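Local coordinates for hypothetical protein Ta0583 (Thermoplasma acidophilum, PDB 2FSJ), which polymerizes in the presence of nucleoside triphosphates, ATP being optimal, into bundles of helical filaments as an archaeal homolog of actin, at residues P64-T68 and T150-P154. Sequence-based numbering, arbitrary orientation.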
ATOM      1  N   PRO A  64       2.571  15.274 -16.126  1.00 22.17           N
ATOM      2  CA  PRO A  64       2.558  16.482 -15.291  1.00 21.64           C
ATOM      3  C   PRO A  64       3.885  16.645 -14.564  1.00 18.96           C
ATOM      4  O   PRO A  64       4.509  15.660 -14.170  1.00 17.87           O
ATOM      5  CB  PRO A  64       1.449  16.217 -14.292  1.00 21.83           C
ATOM      6  CG  PRO A  64       1.317  14.760 -14.231  1.00 23.35           C
ATOM      7  CD  PRO A  64       1.767  14.194 -15.540  1.00 23.18           C
ATOM      8  N   VAL A  65       4.296  17.885 -14.414  1.00 16.68           N
ATOM      9  CA  VAL A  65       5.434  18.231 -13.581  1.00 15.65           C
ATOM     10  C   VAL A  65       4.894  19.068 -12.424  1.00 14.87           C
ATOM     11  O   VAL A  65       4.166  20.015 -12.663  1.00 15.77           O
ATOM     12  CB  VAL A  65       6.487  19.043 -14.358  1.00 16.18           C
ATOM     13  CG1 VAL A  65       7.651  19.397 -13.455  1.00 16.50           C
ATOM     14  CG2 VAL A  65       6.989  18.233 -15.596  1.00 17.14           C
ATOM     15  N   LEU A  66       5.225  18.694 -11.193  1.00 12.86           N
ATOM     16  CA  LEU A  66       4.745  19.385 -10.020  1.00 12.22           C
ATOM     17  C   LEU A  66       5.883  19.963  -9.175  1.00 12.42           C
ATOM     18  O   LEU A  66       7.026  19.553  -9.298  1.00 12.37           O
ATOM     19  CB  LEU A  66       3.879  18.478  -9.110  1.00 12.86           C
ATOM     20  CG  LEU A  66       2.641  17.806  -9.697  1.00 15.14           C
ATOM     21  CD1 LEU A  66       1.889  17.005  -8.598  1.00 16.39           C
ATOM     22  CD2 LEU A  66       1.674  18.754 -10.447  1.00 16.35           C
ATOM     23  N   SER A  67       5.506  20.931  -8.320  1.00 12.93           N
ATOM     24  CA  SER A  67       6.381  21.517  -7.305  1.00 13.52           C
ATOM     25  C   SER A  67       5.574  21.870  -6.084  1.00 13.20           C
ATOM     26  O   SER A  67       4.385  22.224  -6.196  1.00 14.18           O
ATOM     27  CB  SER A  67       7.023  22.808  -7.830  1.00 14.34           C
ATOM     28  OG  SER A  67       7.909  23.356  -6.882  1.00 13.80           O
ATOM     29  N   THR A  68       6.176  21.733  -4.902  1.00 13.61           N
ATOM     30  CA  THR A  68       5.539  22.236  -3.683  1.00 14.21           C
ATOM     31  C   THR A  68       6.203  23.507  -3.182  1.00 14.97           C
ATOM     32  O   THR A  68       5.799  24.017  -2.179  1.00 14.51           O
ATOM     33  CB  THR A  68       5.592  21.201  -2.538  1.00 15.71           C
ATOM     34  OG1 THR A  68       6.967  20.881  -2.198  1.00 15.00           O
ATOM     35  CG2 THR A  68       4.960  19.892  -2.990  1.00 14.54           C
ATOM     36  N   THR A 150       0.922  24.056  -0.995  1.00 14.16           N
ATOM     37  CA  THR A 150       0.716  24.769  -2.242  1.00 14.98           C
ATOM     38  C   THR A 150       1.431  23.990  -3.326  1.00 15.13           C
ATOM     39  O   THR A 150       2.663  23.894  -3.293  1.00 15.78           O
ATOM     40  CB  THR A 150       1.354  26.132  -2.135  1.00 15.15           C
ATOM     41  OG1 THR A 150       0.781  26.805  -0.996  1.00 17.95           O
ATOM     42  CG2 THR A 150       1.008  26.963  -3.318  1.00 18.39           C
ATOM     43  N   VAL A 151       0.667  23.461  -4.273  1.00 13.66           N
ATOM     44  CA  VAL A 151       1.229  22.647  -5.352  1.00 13.36           C
ATOM     45  C   VAL A 151       1.109  23.415  -6.679  1.00 13.22           C
ATOM     46  O   VAL A 151       0.018  23.873  -7.036  1.00 13.74           O
ATOM     47  CB  VAL A 151       0.463  21.324  -5.477  1.00 12.48           C
ATOM     48  CG1 VAL A 151       1.125  20.388  -6.491  1.00 14.76           C
ATOM     49  CG2 VAL A 151       0.287  20.670  -4.124  1.00 14.30           C
ATOM     50  N   THR A 152       2.233  23.547  -7.388  1.00 14.86           N
ATOM     51  CA  THR A 152       2.278  24.097  -8.740  1.00 15.14           C
ATOM     52  C   THR A 152       2.410  23.010  -9.789  1.00 15.37           C
ATOM     53  O   THR A 152       3.186  22.051  -9.628  1.00 16.13           O
ATOM     54  CB  THR A 152       3.435  25.098  -8.873  1.00 16.05           C
ATOM     55  OG1 THR A 152       3.328  26.085  -7.840  1.00 16.98           O
ATOM     56  CG2 THR A 152       3.356  25.880 -10.208  1.00 15.76           C
ATOM     57  N   GLY A 153       1.671  23.157 -10.888  1.00 15.96           N
ATOM     58  CA  GLY A 153       1.606  22.132 -11.909  1.00 17.03           C
ATOM     59  C   GLY A 153       1.628  22.679 -13.337  1.00 19.46           C
ATOM     60  O   GLY A 153       2.078  23.805 -13.565  1.00 18.05           O
ATOM     61  N   PRO A 154       1.140  21.870 -14.276  1.00 19.58           N
ATOM     62  CA  PRO A 154       1.112  22.255 -15.694  1.00 21.82           C
ATOM     63  C   PRO A 154       0.540  23.651 -15.918  1.00 21.81           C
ATOM     64  O   PRO A 154      -0.446  24.034 -15.296  1.00 21.36           O
ATOM     65  CB  PRO A 154       0.242  21.160 -16.328  1.00 20.86           C
ATOM     66  CG  PRO A 154       0.548  19.923 -15.460  1.00 22.20           C
ATOM     67  CD  PRO A 154       0.627  20.505 -14.066  1.00 20.58           C
TER
HETATM   68  O   HOH W   1       3.666  23.465  -0.253  1.00 20.22           O
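Ser67 and Thr152 form a single antiparallel hydrogen-bonded bridge, Ser67 N to Thr152 O 2.9 Å and Thr152 N to Ser67 O 2.8 Å, the second the straighter at 162°. It joins the loop between strands 42-52 and 74-77 to strand 147-152, at the outer edge of the seven-stranded mixed sheet in the actin-like N-terminal domain. Beyond the bridge, water 1 links the two chain segments, donating to Thr68 O and accepting from Thr150 N.

Leu66 and Val151 point their branched aliphatic chains to the same buried side, where Trp109 of helix 101-111 touches both. Leu66 CG, anti to its carbonyl carbon (chi1 -57°), sends CD1 to within 4.1 Å of Val151 CG1, while CD2 lies 3.7 Å from Gly153 CA. A CB on Gly153 would crowd that methyl and clash with Pro154 CD. Past Gly153, Pro154 lays CG against Pro64 CB at 4.0 Å, two stiff rings without a backbone N-H to satisfy, and its CD lies 4.2 Å from Leu66 CD2. Replacing the Pro154 ring with an alanine would strip away CG and CD, which is likely to open a gap beside Pro64 CB and Leu66 CD2. Ser67 OG, small enough to turn back into its own loop, hydrogen-bonds to Thr73 O and to the backbone N of Asp69 and Gly71.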